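Uncharacterized esterase YxiM (Bacillus subtilis, PDB 2O14) is a probable, uncharacterised esterase of the GDSL family that carries a galactose-binding-like beta domain with a bound manganese ion. Local coordinates at residues E50-V55 against D65-L70; I30-S35 against Y44-P49; F18-G23 against F145-L150; V55-A60 against L95-R100. All blocks are in the same frame, centred on the assembly; numbering follows the deposited sequence.

Interaction 1 of 4, residues E50-V55 against D65-L70. With MN (manganese (II) ion), chain B.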
loop_
_atom_site.group_PDB
_atom_site.type_symbol
_atom_site.label_atom_id
_atom_site.label_comp_id
_atom_site.label_asym_id
_atom_site.label_seq_id
_atom_site.Cartn_x
_atom_site.Cartn_y
_atom_site.Cartn_z
ATOM N N GLU A 50 -18.589 -13.992 -17.872
ATOM C CA GLU A 50 -19.023 -13.060 -18.919
ATOM C C GLU A 50 -18.251 -11.743 -18.889
ATOM O O GLU A 50 -18.173 -11.044 -19.897
ATOM C CB GLU A 50 -20.523 -12.755 -18.799
ATOM C CG GLU A 50 -20.910 -12.037 -17.511
ATOM C CD GLU A 50 -21.371 -12.988 -16.417
ATOM O OE1 GLU A 50 -20.846 -14.123 -16.337
ATOM O OE2 GLU A 50 -22.256 -12.593 -15.626
ATOM N N ASN A 51 -17.680 -11.401 -17.739
ATOM C CA ASN A 51 -16.929 -10.155 -17.617
ATOM C C ASN A 51 -15.423 -10.369 -17.548
ATOM O O ASN A 51 -14.684 -9.499 -17.084
ATOM C CB ASN A 51 -17.410 -9.373 -16.387
ATOM C CG ASN A 51 -18.760 -8.706 -16.613
ATOM O OD1 ASN A 51 -19.525 -8.484 -15.673
ATOM N ND2 ASN A 51 -19.051 -8.376 -17.860
HETATM N N MSE A 52 -14.973 -11.532 -18.005
HETATM C CA MSE A 52 -13.551 -11.864 -18.020
HETATM C C MSE A 52 -13.156 -12.067 -19.476
HETATM O O MSE A 52 -13.973 -12.504 -20.291
HETATM C CB MSE A 52 -13.285 -13.155 -17.243
HETATM C CG MSE A 52 -13.672 -13.126 -15.776
HETATM SE SE MSE A 52 -12.718 -11.834 -14.681
HETATM C CE MSE A 52 -10.919 -12.243 -15.256
ATOM N N ARG A 53 -11.907 -11.760 -19.806
ATOM C CA ARG A 53 -11.429 -11.917 -21.175
ATOM C C ARG A 53 -9.967 -12.364 -21.210
ATOM O O ARG A 53 -9.159 -11.901 -20.414
ATOM C CB ARG A 53 -11.582 -10.590 -21.918
ATOM C CG ARG A 53 -10.991 -10.564 -23.319
ATOM C CD ARG A 53 -11.240 -9.209 -23.963
ATOM N NE ARG A 53 -12.670 -8.930 -24.071
ATOM C CZ ARG A 53 -13.189 -7.716 -24.226
ATOM N NH1 ARG A 53 -14.505 -7.562 -24.320
ATOM N NH2 ARG A 53 -12.395 -6.652 -24.277
ATOM N N ASP A 54 -9.635 -13.274 -22.120
ATOM C CA ASP A 54 -8.258 -13.748 -22.249
ATOM C C ASP A 54 -7.471 -12.724 -23.054
ATOM O O ASP A 54 -7.931 -12.275 -24.098
ATOM C CB ASP A 54 -8.202 -15.089 -22.983
ATOM C CG ASP A 54 -8.805 -16.216 -22.184
ATOM O OD1 ASP A 54 -8.513 -16.293 -20.973
ATOM O OD2 ASP A 54 -9.550 -17.034 -22.771
ATOM N N VAL A 55 -6.290 -12.348 -22.575
ATOM C CA VAL A 55 -5.483 -11.379 -23.306
ATOM C C VAL A 55 -4.011 -11.743 -23.251
ATOM O O VAL A 55 -3.548 -12.421 -22.328
ATOM C CB VAL A 55 -5.653 -9.937 -22.744
ATOM C CG1 VAL A 55 -7.108 -9.484 -22.881
ATOM C CG2 VAL A 55 -5.210 -9.883 -21.292
ATOM N N ASP A 65 0.779 -14.433 -20.940
ATOM C CA ASP A 65 -0.662 -14.311 -21.143
ATOM C C ASP A 65 -1.379 -13.948 -19.848
ATOM O O ASP A 65 -0.786 -14.001 -18.770
ATOM C CB ASP A 65 -1.233 -15.610 -21.728
ATOM C CG ASP A 65 -0.913 -16.836 -20.883
ATOM O OD1 ASP A 65 -0.297 -16.695 -19.807
ATOM O OD2 ASP A 65 -1.284 -17.952 -21.297
ATOM N N ALA A 66 -2.654 -13.582 -19.954
ATOM C CA ALA A 66 -3.418 -13.193 -18.777
ATOM C C ALA A 66 -4.910 -13.118 -19.047
ATOM O O ALA A 66 -5.368 -13.392 -20.151
ATOM C CB ALA A 66 -2.925 -11.833 -18.280
ATOM N N VAL A 67 -5.661 -12.768 -18.008
ATOM C CA VAL A 67 -7.101 -12.579 -18.117
ATOM C C VAL A 67 -7.304 -11.123 -17.734
ATOM O O VAL A 67 -6.549 -10.581 -16.920
ATOM C CB VAL A 67 -7.906 -13.456 -17.123
ATOM C CG1 VAL A 67 -7.957 -14.901 -17.613
ATOM C CG2 VAL A 67 -7.285 -13.375 -15.743
ATOM N N GLU A 68 -8.300 -10.485 -18.333
ATOM C CA GLU A 68 -8.594 -9.093 -18.023
ATOM C C GLU A 68 -9.949 -8.975 -17.334
ATOM O O GLU A 68 -10.934 -9.567 -17.778
ATOM C CB GLU A 68 -8.611 -8.254 -19.296
ATOM C CG GLU A 68 -8.842 -6.787 -19.030
ATOM C CD GLU A 68 -8.801 -5.956 -20.287
ATOM O OE1 GLU A 68 -8.351 -6.477 -21.331
ATOM O OE2 GLU A 68 -9.209 -4.778 -20.223
ATOM N N PHE A 69 -9.993 -8.229 -16.241
ATOM C CA PHE A 69 -11.247 -8.031 -15.527
ATOM C C PHE A 69 -11.954 -6.849 -16.182
ATOM O O PHE A 69 -11.498 -5.707 -16.078
ATOM C CB PHE A 69 -10.969 -7.742 -14.055
ATOM C CG PHE A 69 -10.412 -8.920 -13.303
ATOM C CD1 PHE A 69 -11.230 -9.689 -12.483
ATOM C CD2 PHE A 69 -9.066 -9.266 -13.421
ATOM C CE1 PHE A 69 -10.715 -10.787 -11.785
ATOM C CE2 PHE A 69 -8.543 -10.361 -12.727
ATOM C CZ PHE A 69 -9.369 -11.119 -11.910
ATOM N N LEU A 70 -13.058 -7.138 -16.867
ATOM C CA LEU A 70 -13.841 -6.120 -17.560
ATOM C C LEU A 70 -14.764 -5.370 -16.599
ATOM O O LEU A 70 -15.135 -4.222 -16.838
ATOM C CB LEU A 70 -14.652 -6.767 -18.683
ATOM C CG LEU A 70 -13.806 -7.494 -19.730
ATOM C CD1 LEU A 70 -14.710 -8.079 -20.809
ATOM C CD2 LEU A 70 -12.805 -6.528 -20.338
HETATM MN MN MN B . -0.218 -18.982 -19.451
HETATM O O HOH W 1 -9.698 -6.520 -23.889
HETATM O O HOH W 2 -2.353 -19.728 -18.833
HETATM O O HOH W 3 1.845 -18.699 -20.025
#
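M52, a selenomethionine in the crystal, lays its terminal CE methyl over the centre of the F69 ring, 3.6 Å from CE to the ring centroid and only 5° off the ring normal. This is a CH-pi contact. SE approaches the same ring obliquely, 3.4 Å from F69 CD1, which makes the pair a Met-aromatic contact as well. The bend at chi3 (-48°) swings CE inward, where it also meets V67 CB at 3.7 Å. The opposite face of the hairpin carries R53, V55, A66 and E68. L70 CD1 rests over one face of the R53 guanidinium, toward its rim, at 3.6 Å from NH1. R53 NH2 donates a hydrogen bond to a water that in turn donates to E68 OE1, so the two opposite charges are joined through solvent. V55 CG1 packs against E68 OE1 at 3.6 Å. Beneath these side chains, R53 with E68 and V55 with A66 are hydrogen-bonded pairs; V55 N to A66 O is 2.8 Å and almost straight (179°). Farther out, D54 OD1 accepts from A34 N, F46 flanks M52 and V67, and L135 and V136 pack on F69. D65 grips the manganese ion with both carboxylate oxygens, beside D19 and S24. The arrangement is an antiparallel beta hairpin of a galactose-binding-like domain, with a metal ligand at one end.

Interaction 2 of 4, residues I30-S35 against Y44-P49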
loop_
_atom_site.group_PDB
_atom_site.type_symbol
_atom_site.label_atom_id
_atom_site.label_comp_id
_atom_site.label_asym_id
_atom_site.label_seq_id
_atom_site.Cartn_x
_atom_site.Cartn_y
_atom_site.Cartn_z
ATOM N N ILE A 30 -1.639 -24.461 -12.815
ATOM C CA ILE A 30 -2.926 -24.887 -13.334
ATOM C C ILE A 30 -3.335 -23.761 -14.272
ATOM O O ILE A 30 -3.415 -22.598 -13.856
ATOM C CB ILE A 30 -3.994 -25.007 -12.238
ATOM C CG1 ILE A 30 -3.692 -26.204 -11.340
ATOM C CG2 ILE A 30 -5.375 -25.144 -12.878
ATOM C CD1 ILE A 30 -4.685 -26.358 -10.208
ATOM N N GLY A 31 -3.566 -24.096 -15.535
ATOM C CA GLY A 31 -3.971 -23.083 -16.490
ATOM C C GLY A 31 -5.416 -22.692 -16.241
ATOM O O GLY A 31 -6.281 -23.558 -16.145
ATOM N N VAL A 32 -5.678 -21.395 -16.112
ATOM C CA VAL A 32 -7.035 -20.912 -15.891
ATOM C C VAL A 32 -7.363 -19.892 -16.969
ATOM O O VAL A 32 -6.714 -18.848 -17.098
ATOM C CB VAL A 32 -7.206 -20.263 -14.510
ATOM C CG1 VAL A 32 -8.672 -19.899 -14.294
ATOM C CG2 VAL A 32 -6.730 -21.212 -13.429
ATOM N N ARG A 33 -8.388 -20.224 -17.737
ATOM C CA ARG A 33 -8.862 -19.432 -18.862
ATOM C C ARG A 33 -10.047 -18.571 -18.402
ATOM O O ARG A 33 -10.731 -18.922 -17.443
ATOM C CB ARG A 33 -9.272 -20.433 -19.944
ATOM C CG ARG A 33 -9.769 -19.908 -21.256
ATOM C CD ARG A 33 -10.267 -21.106 -22.058
ATOM N NE ARG A 33 -9.210 -22.096 -22.256
ATOM C CZ ARG A 33 -8.453 -22.171 -23.345
ATOM N NH1 ARG A 33 -8.641 -21.317 -24.345
ATOM N NH2 ARG A 33 -7.498 -23.091 -23.431
ATOM N N ALA A 34 -10.288 -17.456 -19.085
ATOM C CA ALA A 34 -11.391 -16.564 -18.721
ATOM C C ALA A 34 -12.756 -17.243 -18.710
ATOM O O ALA A 34 -13.638 -16.843 -17.944
ATOM C CB ALA A 34 -11.431 -15.361 -19.657
ATOM N N SER A 35 -12.941 -18.258 -19.554
ATOM C CA SER A 35 -14.224 -18.957 -19.609
ATOM C C SER A 35 -14.338 -20.072 -18.571
ATOM O O SER A 35 -15.346 -20.766 -18.517
ATOM C CB SER A 35 -14.469 -19.539 -21.009
ATOM O OG SER A 35 -13.582 -20.609 -21.287
ATOM N N TYR A 44 -12.054 -24.049 -8.108
ATOM C CA TYR A 44 -11.635 -22.722 -8.557
ATOM C C TYR A 44 -12.342 -22.318 -9.848
ATOM O O TYR A 44 -12.967 -23.147 -10.517
ATOM C CB TYR A 44 -10.125 -22.703 -8.797
ATOM C CG TYR A 44 -9.700 -23.630 -9.912
ATOM C CD1 TYR A 44 -9.367 -24.958 -9.657
ATOM C CD2 TYR A 44 -9.680 -23.191 -11.233
ATOM C CE1 TYR A 44 -9.024 -25.831 -10.698
ATOM C CE2 TYR A 44 -9.344 -24.052 -12.278
ATOM C CZ TYR A 44 -9.020 -25.367 -12.004
ATOM O OH TYR A 44 -8.727 -26.218 -13.045
ATOM N N GLY A 45 -12.211 -21.045 -10.211
ATOM C CA GLY A 45 -12.834 -20.557 -11.427
ATOM C C GLY A 45 -13.441 -19.183 -11.236
ATOM O O GLY A 45 -13.536 -18.689 -10.113
ATOM N N PHE A 46 -13.867 -18.565 -12.331
ATOM C CA PHE A 46 -14.456 -17.239 -12.266
ATOM C C PHE A 46 -15.948 -17.252 -11.955
ATOM O O PHE A 46 -16.716 -18.024 -12.528
ATOM C CB PHE A 46 -14.182 -16.503 -13.572
ATOM C CG PHE A 46 -12.732 -16.215 -13.791
ATOM C CD1 PHE A 46 -12.094 -15.209 -13.072
ATOM C CD2 PHE A 46 -11.990 -16.966 -14.698
ATOM C CE1 PHE A 46 -10.737 -14.955 -13.256
ATOM C CE2 PHE A 46 -10.631 -16.720 -14.888
ATOM C CZ PHE A 46 -10.006 -15.712 -14.165
ATOM N N GLN A 47 -16.345 -16.378 -11.037
ATOM C CA GLN A 47 -17.732 -16.273 -10.603
ATOM C C GLN A 47 -18.643 -15.768 -11.712
ATOM O O GLN A 47 -19.768 -16.240 -11.856
ATOM C CB GLN A 47 -17.822 -15.346 -9.387
ATOM C CG GLN A 47 -19.204 -15.290 -8.750
ATOM C CD GLN A 47 -19.722 -16.671 -8.372
ATOM O OE1 GLN A 47 -19.060 -17.419 -7.651
ATOM N NE2 GLN A 47 -20.912 -17.016 -8.861
ATOM N N THR A 48 -18.155 -14.791 -12.473
ATOM C CA THR A 48 -18.905 -14.212 -13.581
ATOM C C THR A 48 -17.991 -14.151 -14.808
ATOM O O THR A 48 -17.448 -13.097 -15.142
ATOM C CB THR A 48 -19.421 -12.784 -13.235
ATOM O OG1 THR A 48 -18.313 -11.907 -12.981
ATOM C CG2 THR A 48 -20.315 -12.835 -11.990
ATOM N N PRO A 49 -17.814 -15.294 -15.495
ATOM C CA PRO A 49 -16.966 -15.400 -16.693
ATOM C C PRO A 49 -17.327 -14.413 -17.809
ATOM O O PRO A 49 -16.473 -14.041 -18.606
ATOM C CB PRO A 49 -17.173 -16.847 -17.147
ATOM C CG PRO A 49 -17.586 -17.569 -15.909
ATOM C CD PRO A 49 -18.466 -16.583 -15.194
HETATM O O HOH W 4 -9.037 -24.761 -15.384
#
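Y44 reaches from its strand to I30 and V32, and its side chain can be followed outward from CB. CB points toward the 30-35 segment, and chi1 (64°) sets CG between the backbone N and the carbonyl carbon. On the way out, CE2 meets V32 CG2 at 4.0 Å, the methyl approaching the ring obliquely, with CD2 slightly farther off. CZ then touches I30 CG2 at 3.8 Å. At the tip, OH lies 3.5 Å from I30 CG2 and hydrogen-bonds a water at 2.8 Å, which donates to G31 O. An alanine here would probably leave I30 CG2 and V32 CG2 without their aromatic partner and the water on G31 O without its bond to the hydroxyl. Next along, F46 presents CE2 to V32 CG1 at 3.8 Å, and its edge to the backbone R33 O, 3.4 Å from CE2. A34 O lies 3.6 Å from P49 CB. F18 meets the Y44 ring, and F80 packs edge-to-face with F46. The two short strands run 18° from parallel with axes 9.2 Å apart and no direct hydrogen bond between them, as expected of strands from the two facing sheets of a beta sandwich, whose side chains fill the layer between.

Interaction 3 of 4, residues F18-G23 against F145-L150. With MN (manganese (II) ion), chain B.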
loop_
_atom_site.group_PDB
_atom_site.type_symbol
_atom_site.label_atom_id
_atom_site.label_comp_id
_atom_site.label_asym_id
_atom_site.label_seq_id
_atom_site.Cartn_x
_atom_site.Cartn_y
_atom_site.Cartn_z
ATOM N N PHE A 18 -1.686 -20.829 -10.191
ATOM C CA PHE A 18 -2.545 -20.610 -11.344
ATOM C C PHE A 18 -1.883 -19.745 -12.404
ATOM O O PHE A 18 -1.351 -18.681 -12.104
ATOM C CB PHE A 18 -3.853 -19.954 -10.881
ATOM C CG PHE A 18 -4.614 -20.773 -9.874
ATOM C CD1 PHE A 18 -5.310 -21.915 -10.265
ATOM C CD2 PHE A 18 -4.608 -20.425 -8.525
ATOM C CE1 PHE A 18 -5.992 -22.697 -9.323
ATOM C CE2 PHE A 18 -5.283 -21.201 -7.574
ATOM C CZ PHE A 18 -5.976 -22.336 -7.973
ATOM N N ASP A 19 -1.908 -20.225 -13.641
ATOM C CA ASP A 19 -1.344 -19.500 -14.777
ATOM C C ASP A 19 -2.537 -19.047 -15.616
ATOM O O ASP A 19 -3.116 -19.830 -16.362
ATOM C CB ASP A 19 -0.421 -20.418 -15.597
ATOM C CG ASP A 19 -0.035 -19.818 -16.944
ATOM O OD1 ASP A 19 -0.078 -18.582 -17.076
ATOM O OD2 ASP A 19 0.322 -20.579 -17.873
ATOM N N PHE A 20 -2.901 -17.780 -15.474
ATOM C CA PHE A 20 -4.044 -17.209 -16.181
ATOM C C PHE A 20 -3.777 -16.868 -17.641
ATOM O O PHE A 20 -2.726 -16.333 -17.985
ATOM C CB PHE A 20 -4.516 -15.964 -15.436
ATOM C CG PHE A 20 -5.033 -16.254 -14.053
ATOM C CD1 PHE A 20 -6.354 -16.667 -13.860
ATOM C CD2 PHE A 20 -4.196 -16.138 -12.944
ATOM C CE1 PHE A 20 -6.833 -16.964 -12.580
ATOM C CE2 PHE A 20 -4.664 -16.431 -11.656
ATOM C CZ PHE A 20 -5.987 -16.845 -11.477
ATOM N N GLY A 21 -4.751 -17.169 -18.493
ATOM C CA GLY A 21 -4.612 -16.891 -19.913
ATOM C C GLY A 21 -4.849 -18.137 -20.744
ATOM O O GLY A 21 -4.924 -19.238 -20.202
ATOM N N SER A 22 -4.952 -17.974 -22.060
ATOM C CA SER A 22 -5.187 -19.115 -22.940
ATOM C C SER A 22 -4.069 -19.392 -23.947
ATOM O O SER A 22 -4.146 -20.355 -24.700
ATOM C CB SER A 22 -6.505 -18.921 -23.699
ATOM O OG SER A 22 -6.472 -17.732 -24.474
ATOM N N GLY A 23 -3.033 -18.560 -23.963
ATOM C CA GLY A 23 -1.963 -18.760 -24.924
ATOM C C GLY A 23 -1.052 -19.944 -24.654
ATOM O O GLY A 23 -0.849 -20.798 -25.520
ATOM N N PHE A 145 -7.002 -3.976 -16.463
ATOM C CA PHE A 145 -6.753 -4.624 -15.177
ATOM C C PHE A 145 -6.599 -6.105 -15.502
ATOM O O PHE A 145 -7.579 -6.820 -15.702
ATOM C CB PHE A 145 -7.927 -4.351 -14.237
ATOM C CG PHE A 145 -8.192 -2.885 -14.046
ATOM C CD1 PHE A 145 -7.147 -2.018 -13.734
ATOM C CD2 PHE A 145 -9.468 -2.358 -14.225
ATOM C CE1 PHE A 145 -7.364 -0.647 -13.606
ATOM C CE2 PHE A 145 -9.699 -0.984 -14.098
ATOM C CZ PHE A 145 -8.646 -0.131 -13.791
ATOM N N THR A 146 -5.348 -6.541 -15.573
ATOM C CA THR A 146 -5.015 -7.906 -15.952
ATOM C C THR A 146 -4.285 -8.727 -14.899
ATOM O O THR A 146 -3.578 -8.185 -14.047
ATOM C CB THR A 146 -4.132 -7.886 -17.194
ATOM O OG1 THR A 146 -2.909 -7.215 -16.877
ATOM C CG2 THR A 146 -4.818 -7.142 -18.327
ATOM N N LEU A 147 -4.437 -10.045 -14.992
ATOM C CA LEU A 147 -3.806 -10.965 -14.052
ATOM C C LEU A 147 -3.130 -12.114 -14.813
ATOM O O LEU A 147 -3.788 -12.820 -15.572
ATOM C CB LEU A 147 -4.868 -11.514 -13.086
ATOM C CG LEU A 147 -4.372 -12.509 -12.029
ATOM C CD1 LEU A 147 -3.342 -11.846 -11.129
ATOM C CD2 LEU A 147 -5.544 -13.026 -11.212
ATOM N N SER A 148 -1.825 -12.300 -14.617
ATOM C CA SER A 148 -1.097 -13.374 -15.298
ATOM C C SER A 148 -0.937 -14.625 -14.454
ATOM O O SER A 148 -0.974 -15.732 -14.976
ATOM C CB SER A 148 0.304 -12.909 -15.730
ATOM O OG SER A 148 0.266 -12.147 -16.923
ATOM N N ALA A 149 -0.741 -14.465 -13.152
ATOM C CA ALA A 149 -0.565 -15.642 -12.311
ATOM C C ALA A 149 -0.808 -15.393 -10.837
ATOM O O ALA A 149 -0.802 -14.257 -10.379
ATOM C CB ALA A 149 0.843 -16.202 -12.501
ATOM N N LEU A 150 -1.018 -16.478 -10.104
ATOM C CA LEU A 150 -1.215 -16.411 -8.667
ATOM C C LEU A 150 -0.512 -17.589 -8.018
ATOM O O LEU A 150 -0.528 -18.702 -8.552
ATOM C CB LEU A 150 -2.694 -16.488 -8.293
ATOM C CG LEU A 150 -3.615 -15.287 -8.472
ATOM C CD1 LEU A 150 -4.999 -15.642 -7.914
ATOM C CD2 LEU A 150 -3.043 -14.081 -7.740
HETATM MN MN MN B . -0.218 -18.982 -19.451
HETATM O O HOH W 2 -2.353 -19.728 -18.833
HETATM O O HOH W 3 1.845 -18.699 -20.025
#
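D19 sits opposite A149 in a non-hydrogen-bonded pair and grips the manganese ion with both carboxylate oxygens, OD1 at 2.4 Å and OD2 at 2.3 Å. Chi1 of 168° sets its CG anti to the backbone N. OD2 also accepts from E26 N; D65 and S24 O supply further metal ligands, and two waters join them. To one side of D19, F18 and L150 are locked together by two backbone hydrogen bonds: F18 N to L150 O is 2.9 Å and nearly straight (171°), and L150 N returns one to F18 O. A third runs from F20 N to S148 O, with the donor 42° above the carbonyl plane. S148 OG bonds D65 O, tying a second metal-binding strand to 146-150. Outward from this polar line, the F20 ring carries the packing. L147 CD2 lies over one of its faces, toward the rim, 3.5 Å from CE2. L150 CG meets the ring edge, also 3.5 Å from F20 CE2, and A149 CA lies near the same plane. F20 CB itself sits 3.2 Å from L147 O. An alanine in place of F20 would probably open a gap beside L147 CD2 and L150 CG, and deprive F80 of one of its edge-to-face partners. S148 and A149 form a classic beta bulge against strand 87-95. The whole is an antiparallel strand pair in the sandwich of a galactose-binding-like domain, with a manganese site at the strand end.

Interaction 4 of 4, residues V55-A60 against L95-R100. With SO4 (sulfate ion), chain C.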
loop_
_atom_site.group_PDB
_atom_site.type_symbol
_atom_site.label_atom_id
_atom_site.label_comp_id
_atom_site.label_asym_id
_atom_site.label_seq_id
_atom_site.Cartn_x
_atom_site.Cartn_y
_atom_site.Cartn_z
ATOM N N VAL A 55 -6.290 -12.348 -22.575
ATOM C CA VAL A 55 -5.483 -11.379 -23.306
ATOM C C VAL A 55 -4.011 -11.743 -23.251
ATOM O O VAL A 55 -3.548 -12.421 -22.328
ATOM C CB VAL A 55 -5.653 -9.937 -22.744
ATOM C CG1 VAL A 55 -7.108 -9.484 -22.881
ATOM C CG2 VAL A 55 -5.210 -9.883 -21.292
ATOM N N ALA A 56 -3.275 -11.288 -24.255
ATOM C CA ALA A 56 -1.849 -11.541 -24.324
ATOM C C ALA A 56 -1.146 -10.631 -23.323
ATOM O O ALA A 56 -1.700 -9.617 -22.901
ATOM C CB ALA A 56 -1.342 -11.261 -25.740
ATOM N N ALA A 57 0.063 -11.018 -22.928
ATOM C CA ALA A 57 0.874 -10.226 -22.007
ATOM C C ALA A 57 2.297 -10.193 -22.569
ATOM O O ALA A 57 2.704 -11.096 -23.305
ATOM C CB ALA A 57 0.856 -10.834 -20.614
ATOM N N SER A 58 3.047 -9.155 -22.212
ATOM C CA SER A 58 4.405 -8.941 -22.714
ATOM C C SER A 58 5.562 -9.741 -22.115
ATOM O O SER A 58 6.679 -9.656 -22.624
ATOM C CB SER A 58 4.749 -7.462 -22.582
ATOM O OG SER A 58 4.798 -7.100 -21.207
ATOM N N GLY A 59 5.322 -10.508 -21.055
ATOM C CA GLY A 59 6.416 -11.241 -20.437
ATOM C C GLY A 59 6.672 -12.676 -20.860
ATOM O O GLY A 59 6.073 -13.193 -21.806
ATOM N N ALA A 60 7.583 -13.324 -20.140
ATOM C CA ALA A 60 7.949 -14.712 -20.407
ATOM C C ALA A 60 7.210 -15.637 -19.450
ATOM O O ALA A 60 6.744 -15.204 -18.399
ATOM C CB ALA A 60 9.458 -14.894 -20.241
ATOM N N LEU A 95 0.691 -9.611 -12.282
ATOM C CA LEU A 95 -0.237 -9.018 -13.236
ATOM C C LEU A 95 0.159 -9.223 -14.693
ATOM O O LEU A 95 1.237 -9.734 -14.996
ATOM C CB LEU A 95 -0.366 -7.509 -12.972
ATOM C CG LEU A 95 -0.722 -7.029 -11.561
ATOM C CD1 LEU A 95 -0.889 -5.508 -11.558
ATOM C CD2 LEU A 95 -2.009 -7.712 -11.103
ATOM N N GLY A 96 -0.732 -8.815 -15.591
ATOM C CA GLY A 96 -0.464 -8.901 -17.017
ATOM C C GLY A 96 0.039 -7.528 -17.426
ATOM O O GLY A 96 0.713 -6.866 -16.634
ATOM N N ASN A 97 -0.273 -7.085 -18.639
ATOM C CA ASN A 97 0.172 -5.759 -19.067
ATOM C C ASN A 97 -0.550 -4.762 -18.174
ATOM O O ASN A 97 -1.780 -4.762 -18.089
ATOM C CB ASN A 97 -0.152 -5.538 -20.542
ATOM C CG ASN A 97 0.670 -6.433 -21.444
ATOM O OD1 ASN A 97 0.518 -6.414 -22.664
ATOM N ND2 ASN A 97 1.558 -7.226 -20.841
ATOM N N THR A 98 0.226 -3.915 -17.510
ATOM C CA THR A 98 -0.328 -2.977 -16.547
ATOM C C THR A 98 0.203 -1.551 -16.584
ATOM O O THR A 98 1.402 -1.333 -16.707
ATOM C CB THR A 98 -0.080 -3.516 -15.116
ATOM O OG1 THR A 98 -0.721 -4.789 -14.969
ATOM C CG2 THR A 98 -0.605 -2.538 -14.061
ATOM N N ALA A 99 -0.705 -0.586 -16.470
ATOM C CA ALA A 99 -0.324 0.822 -16.395
ATOM C C ALA A 99 -0.295 1.068 -14.879
ATOM O O ALA A 99 0.746 1.362 -14.305
ATOM C CB ALA A 99 -1.373 1.704 -17.064
ATOM N N ARG A 100 -1.448 0.915 -14.235
ATOM C CA ARG A 100 -1.543 1.076 -12.785
ATOM C C ARG A 100 -2.826 0.413 -12.310
ATOM O O ARG A 100 -3.920 0.781 -12.744
ATOM C CB ARG A 100 -1.535 2.556 -12.381
ATOM C CG ARG A 100 -1.650 2.761 -10.873
ATOM C CD ARG A 100 -1.106 4.105 -10.435
ATOM N NE ARG A 100 -1.843 5.225 -11.008
ATOM C CZ ARG A 100 -3.098 5.538 -10.693
ATOM N NH1 ARG A 100 -3.768 4.814 -9.802
ATOM N NH2 ARG A 100 -3.681 6.583 -11.265
HETATM S S SO4 C . -0.807 8.111 -13.341
HETATM O O1 SO4 C . -0.842 6.639 -13.434
HETATM O O2 SO4 C . -1.386 8.706 -14.563
HETATM O O3 SO4 C . 0.598 8.546 -13.192
HETATM O O4 SO4 C . -1.591 8.563 -12.175
HETATM O O HOH W 5 -2.151 -8.262 -20.473
#
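Two loops of the galactose-binding-like domain meet near its surface: A57 and S58, where the chain leaves strand 52-56, lie against G96 and N97, in the connection between strands 87-95 and 100-105. The contact is small and has no regular strand pairing. A57 CB faces the bare backbone of G96, 4.3 Å from its CA, and the A57 side chain lies about 8 Å from the manganese ion. N97 extends its side chain toward A57 and S58: chi1 (-68°) places CG anti to the carbonyl carbon, and CG comes within 3.8 Å of A57 CA and 3.7 Å of S58 N. One ordered water bridges the backbones, donating to A56 O at 2.8 Å and accepting from N97 N at 2.9 Å. The two loops share a third partner as well, since the D117 carboxylate takes S58 OG on one oxygen and T98 N on the other, pinning both segments to the same residue. Farther along, R100 is turned to a sulfate ion, probably from the crystallisation liquor. Its NE donates to sulfate O1 at 3.0 Å (161°) and its NH2 to sulfate O4, also at 3.0 Å; K140 NZ holds the same anion. Backbone bonds from A57 to S64 and from G96 to G118 tie the two segments to their own neighbours. Strand 146-156 runs beside both loops: A57 packs on S148, while N97 O accepts from T146 OG1 and T98 touches the same threonine.

How the interactions relate
Interactions 1 and 3, with centres about 8 Å apart, meet at the manganese ion, bound by D65 from one and D19 from the other, and share two of its waters; F69 N to F145 O (2.8 Å) joins their strands. Interaction 2 borders both: M52 CE touches F46 CE1 at 3.4 Å, I30 O to D19 N is 2.8 Å, and V32 O to G21 N is 2.9 Å. Interaction 4 shares V55 with interaction 1, where A66 CB also lies 4.0 Å from G96 CA, and its centre is about 9 Å from that of interaction 3. All four lie in the galactose-binding-like range, away from the predicted catalytic residues S171, D339 and H342 of the GDSL-like part.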